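Long-range contacts in endo alpha-1,4 polygalactosaminidase (Neosartorya fumigata, PDB 6OJ1), which cleaves alpha-1,4-linked galactosamine polymers from within the chain as an endo-acting glycoside hydrolase and so disrupts microbial biofilms: residues G185-G190 with W202-Q207; E206-Y211 with V227-Y232. All blocks are in the same frame, centred on the assembly; numbering follows the deposited sequence.

Contact 1: G185-G190 with W202-Q207; sequences GLKNAG and WSVNEQ. With K (potassium ion), chain H.
Parallel strands 183-187 and 202-206 are neighbours in the (beta/alpha)-barrel of this GH114 glycoside hydrolase, joined through helix 193-196 as a beta-alpha-beta unit, and their pairing leads at its C-terminal end to Asn-188 and Glu-206 beside a potassium ion. The backbone ladder runs from Leu-186 N to Trp-202 O, from Val-204 N to Leu-186 O, and ends in a 2.8 Å hydrogen bond from Asn-188 N to Val-204 O. Beyond it the Asn-188 side chain continues the pattern. Its OD1 takes the Glu-206 N-H at 2.8 Å on an in-plane lone pair, while its ND2 donates to the anti lone pair of Glu-206 OE1 at 3.0 Å, the amide and carboxylate planes 13° apart, nearly coplanar. One side-chain amide thus grips both backbone and carboxylate of Glu-206. At the N-terminal end of the pairing, Gly-185 CA sits over a face of Trp-202, 3.5 Å from the centroid of the five-membered ring, a CH-pi contact. A bend at chi2 (64°) places Lys-187 CD tightly against Val-204 CG1, at 3.5 Å. Lys-187 NZ forms a salt bridge to Asp-148 and is hydrogen-bonded to a water shared with Glu-206 OE2. With the potassium ion 3.2 Å from Glu-206 OE1 and Tyr-232 hydrogen-bonded to OE2, the carboxylate is held from several directions, which should restrict its rotation in the barrel mouth.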
loop_
_atom_site.group_PDB
_atom_site.type_symbol
_atom_site.label_atom_id
_atom_site.label_comp_id
_atom_site.label_asym_id
_atom_site.label_seq_id
_atom_site.Cartn_x
_atom_site.Cartn_y
_atom_site.Cartn_z
ATOM N N GLY A 185 -4.749 2.777 4.656
ATOM C CA GLY A 185 -4.409 1.544 5.336
ATOM C C GLY A 185 -2.924 1.467 5.628
ATOM O O GLY A 185 -2.136 2.274 5.138
ATOM N N LEU A 186 -2.561 0.464 6.432
ATOM C CA LEU A 186 -1.180 0.233 6.838
ATOM C C LEU A 186 -0.512 -0.765 5.894
ATOM O O LEU A 186 -0.983 -1.894 5.749
ATOM C CB LEU A 186 -1.123 -0.287 8.276
ATOM C CG LEU A 186 0.296 -0.527 8.789
ATOM C CD1 LEU A 186 1.038 0.830 8.911
ATOM C CD2 LEU A 186 0.279 -1.266 10.123
ATOM N N LYS A 187 0.595 -0.358 5.277
ATOM C CA LYS A 187 1.385 -1.233 4.413
ATOM C C LYS A 187 2.395 -1.975 5.282
ATOM O O LYS A 187 3.326 -1.362 5.815
ATOM C CB LYS A 187 2.100 -0.416 3.344
ATOM C CG LYS A 187 2.993 -1.223 2.395
ATOM C CD LYS A 187 2.181 -2.213 1.559
ATOM C CE LYS A 187 3.019 -2.821 0.421
ATOM N NZ LYS A 187 3.468 -1.809 -0.580
ATOM N N ASN A 188 2.223 -3.294 5.409
ATOM C CA ASN A 188 3.128 -4.163 6.201
ATOM C C ASN A 188 3.294 -3.554 7.591
ATOM O O ASN A 188 2.281 -3.259 8.233
ATOM C CB ASN A 188 4.423 -4.374 5.428
ATOM C CG ASN A 188 4.203 -5.116 4.136
ATOM O OD1 ASN A 188 3.487 -6.125 4.110
ATOM N ND2 ASN A 188 4.813 -4.639 3.063
ATOM N N ALA A 189 4.522 -3.377 8.088
ATOM C CA ALA A 189 4.776 -2.675 9.355
ATOM C C ALA A 189 3.998 -3.294 10.510
ATOM O O ALA A 189 3.423 -2.589 11.345
ATOM C CB ALA A 189 4.451 -1.181 9.220
ATOM N N GLY A 190 3.999 -4.632 10.576
ATOM C CA GLY A 190 3.184 -5.327 11.561
ATOM C C GLY A 190 3.449 -4.926 13.006
ATOM O O GLY A 190 2.544 -4.985 13.844
ATOM N N TRP A 202 -7.701 -0.666 6.452
ATOM C CA TRP A 202 -7.254 -1.983 6.005
ATOM C C TRP A 202 -5.771 -2.125 6.311
ATOM O O TRP A 202 -5.097 -1.173 6.714
ATOM C CB TRP A 202 -7.469 -2.185 4.497
ATOM C CG TRP A 202 -6.781 -1.129 3.669
ATOM C CD1 TRP A 202 -5.449 -1.065 3.341
ATOM C CD2 TRP A 202 -7.390 0.026 3.081
ATOM N NE1 TRP A 202 -5.200 0.058 2.577
ATOM C CE2 TRP A 202 -6.372 0.748 2.412
ATOM C CE3 TRP A 202 -8.700 0.526 3.058
ATOM C CZ2 TRP A 202 -6.624 1.929 1.714
ATOM C CZ3 TRP A 202 -8.947 1.706 2.368
ATOM C CH2 TRP A 202 -7.917 2.393 1.713
ATOM N N SER A 203 -5.270 -3.329 6.056
ATOM C CA SER A 203 -3.855 -3.633 5.912
ATOM C C SER A 203 -3.584 -4.009 4.460
ATOM O O SER A 203 -4.379 -4.720 3.843
ATOM C CB SER A 203 -3.465 -4.805 6.829
ATOM O OG SER A 203 -2.216 -5.362 6.441
ATOM N N VAL A 204 -2.478 -3.532 3.902
ATOM C CA VAL A 204 -1.907 -4.148 2.706
ATOM C C VAL A 204 -0.703 -4.948 3.177
ATOM O O VAL A 204 0.230 -4.383 3.766
ATOM C CB VAL A 204 -1.503 -3.116 1.638
ATOM C CG1 VAL A 204 -0.743 -3.821 0.506
ATOM C CG2 VAL A 204 -2.733 -2.398 1.058
ATOM N N ASN A 205 -0.731 -6.266 2.957
ATOM C CA ASN A 205 0.350 -7.137 3.387
ATOM C C ASN A 205 1.002 -7.819 2.200
ATOM O O ASN A 205 0.314 -8.309 1.296
ATOM C CB ASN A 205 -0.129 -8.213 4.345
ATOM C CG ASN A 205 0.952 -9.221 4.629
ATOM O OD1 ASN A 205 1.038 -10.246 3.967
ATOM N ND2 ASN A 205 1.840 -8.892 5.563
ATOM N N GLU A 206 2.329 -7.883 2.224
ATOM C CA GLU A 206 3.082 -8.713 1.290
ATOM C C GLU A 206 3.682 -9.905 2.024
ATOM O O GLU A 206 4.407 -9.732 3.008
ATOM C CB GLU A 206 4.189 -7.906 0.621
ATOM C CG GLU A 206 3.668 -6.841 -0.323
ATOM C CD GLU A 206 4.753 -5.879 -0.711
ATOM O OE1 GLU A 206 5.340 -5.251 0.200
ATOM O OE2 GLU A 206 5.029 -5.759 -1.923
ATOM N N GLN A 207 3.383 -11.110 1.542
ATOM C CA GLN A 207 4.162 -12.313 1.829
ATOM C C GLN A 207 4.094 -12.789 3.272
ATOM O O GLN A 207 5.008 -13.490 3.720
ATOM C CB GLN A 207 5.632 -12.104 1.455
ATOM C CG GLN A 207 5.845 -11.818 -0.027
ATOM C CD GLN A 207 7.209 -11.236 -0.295
ATOM O OE1 GLN A 207 7.421 -10.032 -0.150
ATOM N NE2 GLN A 207 8.144 -12.083 -0.682
HETATM K K K H . 7.989 -4.003 -1.048
HETATM O O HOH W 1 -0.415 -3.773 7.618
HETATM O O HOH W 2 5.128 -3.097 -2.543
HETATM O O HOH W 3 7.838 -5.911 -3.017
HETATM O O HOH W 4 7.522 -1.395 -2.463
HETATM O O HOH W 5 9.718 -3.586 1.060
HETATM O O HOH W 6 7.097 -2.117 0.727
#

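Contact 2: E206-Y211 with V227-Y232; sequences EQCAQY and VFHIEY. With K (potassium ion), chain H.
Where strand 202-206 of the barrel gives way to the loop leading to helix 214-217, that loop folds over the end of the parallel neighbour 227-231, and Gln-207 N closes the pairing with a 2.8 Å hydrogen bond to Ile-230 O. The tight part gathers round Glu-231. Its side chain is bent at chi2 (-75°), and OE2 receives two donors: Ala-209 N at 2.9 Å, from the syn side and 28° out of the carboxylate plane, and His-229 NE2 at 2.6 Å, on the anti lone pair. Ala-209 CB presses on the same oxygen at 3.2 Å. His-229 is fixed at its other nitrogen by Thr-263, which should hold the imidazole in one orientation; Cys-208 SG, in a disulfide with Cys-214, lies obliquely beside the ring. The looser, solvent side lies at partly exposed Gln-207 and exposed Gln-210. Gln-207 CD meets the edge of Tyr-232 at CD2, 3.7 Å away, the amide turned 79° from the ring, and Gln-207 NE2 donates a hydrogen bond to Gln-210 OE1. A water links this side to the strand end, donating to Gln-210 OE1 and Glu-231 OE1 and accepting from Tyr-232 N. Toward the potassium ion, the Tyr-232 and Glu-206 side chains cross obliquely, with OE2 at the edge of the ring, and Tyr-232 OH donates a 2.7 Å hydrogen bond to the anti lone pair of Glu-206 OE2.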
loop_
_atom_site.group_PDB
_atom_site.type_symbol
_atom_site.label_atom_id
_atom_site.label_comp_id
_atom_site.label_asym_id
_atom_site.label_seq_id
_atom_site.Cartn_x
_atom_site.Cartn_y
_atom_site.Cartn_z
ATOM N N GLU A 206 2.329 -7.883 2.224
ATOM C CA GLU A 206 3.082 -8.713 1.290
ATOM C C GLU A 206 3.682 -9.905 2.024
ATOM O O GLU A 206 4.407 -9.732 3.008
ATOM C CB GLU A 206 4.189 -7.906 0.621
ATOM C CG GLU A 206 3.668 -6.841 -0.323
ATOM C CD GLU A 206 4.753 -5.879 -0.711
ATOM O OE1 GLU A 206 5.340 -5.251 0.200
ATOM O OE2 GLU A 206 5.029 -5.759 -1.923
ATOM N N GLN A 207 3.383 -11.110 1.542
ATOM C CA GLN A 207 4.162 -12.313 1.829
ATOM C C GLN A 207 4.094 -12.789 3.272
ATOM O O GLN A 207 5.008 -13.490 3.720
ATOM C CB GLN A 207 5.632 -12.104 1.455
ATOM C CG GLN A 207 5.845 -11.818 -0.027
ATOM C CD GLN A 207 7.209 -11.236 -0.295
ATOM O OE1 GLN A 207 7.421 -10.032 -0.150
ATOM N NE2 GLN A 207 8.144 -12.083 -0.682
ATOM N N CYS A 208 3.041 -12.476 4.028
ATOM C CA CYS A 208 2.989 -13.019 5.384
ATOM C C CYS A 208 2.965 -14.543 5.380
ATOM O O CYS A 208 3.459 -15.175 6.321
ATOM C CB CYS A 208 1.779 -12.477 6.146
ATOM S SG CYS A 208 0.151 -13.005 5.534
ATOM N N ALA A 209 2.411 -15.152 4.324
ATOM C CA ALA A 209 2.359 -16.610 4.268
ATOM C C ALA A 209 3.754 -17.197 4.117
ATOM O O ALA A 209 4.073 -18.229 4.720
ATOM C CB ALA A 209 1.455 -17.060 3.119
ATOM N N GLN A 210 4.602 -16.533 3.337
ATOM C CA GLN A 210 5.953 -17.015 3.089
ATOM C C GLN A 210 6.823 -16.946 4.341
ATOM O O GLN A 210 7.734 -17.772 4.503
ATOM C CB GLN A 210 6.559 -16.203 1.939
ATOM C CG GLN A 210 7.983 -16.553 1.560
ATOM C CD GLN A 210 8.520 -15.664 0.434
ATOM O OE1 GLN A 210 7.808 -14.806 -0.097
ATOM N NE2 GLN A 210 9.780 -15.871 0.072
ATOM N N TYR A 211 6.537 -16.008 5.256
ATOM C CA TYR A 211 7.411 -15.730 6.395
ATOM C C TYR A 211 6.740 -15.946 7.747
ATOM O O TYR A 211 7.228 -15.428 8.760
ATOM C CB TYR A 211 7.953 -14.304 6.298
ATOM C CG TYR A 211 8.864 -14.137 5.112
ATOM C CD1 TYR A 211 10.058 -14.846 5.032
ATOM C CD2 TYR A 211 8.522 -13.299 4.055
ATOM C CE1 TYR A 211 10.892 -14.716 3.943
ATOM C CE2 TYR A 211 9.353 -13.157 2.966
ATOM C CZ TYR A 211 10.536 -13.869 2.912
ATOM O OH TYR A 211 11.367 -13.735 1.823
ATOM N N VAL A 227 -7.583 -7.443 4.942
ATOM C CA VAL A 227 -6.161 -7.495 4.624
ATOM C C VAL A 227 -6.068 -7.708 3.122
ATOM O O VAL A 227 -6.481 -8.757 2.608
ATOM C CB VAL A 227 -5.411 -8.609 5.362
ATOM C CG1 VAL A 227 -3.950 -8.616 4.888
ATOM C CG2 VAL A 227 -5.512 -8.430 6.870
ATOM N N PHE A 228 -5.531 -6.721 2.430
ATOM C CA PHE A 228 -5.265 -6.834 1.000
ATOM C C PHE A 228 -3.899 -7.491 0.866
ATOM O O PHE A 228 -2.862 -6.865 1.102
ATOM C CB PHE A 228 -5.381 -5.462 0.349
ATOM C CG PHE A 228 -6.769 -4.903 0.453
ATOM C CD1 PHE A 228 -7.844 -5.615 -0.075
ATOM C CD2 PHE A 228 -7.017 -3.698 1.099
ATOM C CE1 PHE A 228 -9.152 -5.132 0.026
ATOM C CE2 PHE A 228 -8.317 -3.202 1.201
ATOM C CZ PHE A 228 -9.386 -3.922 0.669
ATOM N N HIS A 229 -3.911 -8.778 0.519
ATOM C CA HIS A 229 -2.792 -9.679 0.759
ATOM C C HIS A 229 -2.165 -10.095 -0.564
ATOM O O HIS A 229 -2.857 -10.621 -1.441
ATOM C CB HIS A 229 -3.279 -10.893 1.555
ATOM C CG HIS A 229 -2.294 -12.016 1.625
ATOM N ND1 HIS A 229 -2.635 -13.313 1.306
ATOM C CD2 HIS A 229 -0.986 -12.044 1.982
ATOM C CE1 HIS A 229 -1.577 -14.093 1.455
ATOM N NE2 HIS A 229 -0.564 -13.346 1.859
ATOM N N ILE A 230 -0.853 -9.881 -0.699
ATOM C CA ILE A 230 -0.108 -10.215 -1.915
ATOM C C ILE A 230 0.886 -11.324 -1.610
ATOM O O ILE A 230 1.591 -11.268 -0.597
ATOM C CB ILE A 230 0.651 -8.992 -2.471
ATOM C CG1 ILE A 230 -0.234 -7.757 -2.556
ATOM C CG2 ILE A 230 1.249 -9.311 -3.840
ATOM C CD1 ILE A 230 0.570 -6.489 -2.874
ATOM N N GLU A 231 0.965 -12.324 -2.495
ATOM C CA GLU A 231 2.070 -13.274 -2.481
ATOM C C GLU A 231 2.715 -13.295 -3.859
ATOM O O GLU A 231 2.056 -13.038 -4.872
ATOM C CB GLU A 231 1.629 -14.693 -2.087
ATOM C CG GLU A 231 1.077 -14.807 -0.642
ATOM C CD GLU A 231 2.158 -14.761 0.433
ATOM O OE1 GLU A 231 3.304 -15.175 0.158
ATOM O OE2 GLU A 231 1.852 -14.323 1.569
ATOM N N TYR A 232 4.014 -13.599 -3.883
ATOM C CA TYR A 232 4.834 -13.536 -5.093
ATOM C C TYR A 232 5.480 -14.897 -5.321
ATOM O O TYR A 232 6.695 -15.057 -5.144
ATOM C CB TYR A 232 5.915 -12.464 -4.978
ATOM C CG TYR A 232 5.441 -11.045 -4.733
ATOM C CD1 TYR A 232 4.757 -10.335 -5.711
ATOM C CD2 TYR A 232 5.716 -10.408 -3.530
ATOM C CE1 TYR A 232 4.341 -9.021 -5.487
ATOM C CE2 TYR A 232 5.317 -9.104 -3.293
ATOM C CZ TYR A 232 4.627 -8.412 -4.273
ATOM O OH TYR A 232 4.221 -7.109 -4.058
HETATM K K K H . 7.989 -4.003 -1.048
HETATM O O HOH W 2 5.128 -3.097 -2.543
HETATM O O HOH W 3 7.838 -5.911 -3.017
HETATM O O HOH W 7 5.360 -14.883 -1.643
HETATM O O HOH W 4 7.522 -1.395 -2.463
HETATM O O HOH W 5 9.718 -3.586 1.060
HETATM O O HOH W 6 7.097 -2.117 0.727
#

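Contacts 1 and 2 follow one another across the same barrel sheet, with strand 202-206 between strands 183-187 and 227-231, and they share Glu-206 and Gln-207. Contact 1 is the more deeply buried: regular strand pairing, an aromatic ring and aliphatic packing, with direct side-chain hydrogen bonds between the segments only at the C-terminal end. Contact 2 lies farther from the centre of the chain and is partly exposed; a single beta bridge gives way to a loop held by a carboxylate, which a histidine of the same strand also engages, and by water. Backbone bonds from Phe-228 N to Ser-203 O and from Ile-230 N to Asn-205 O join the two, and both meet the hydrated potassium ion through Glu-206.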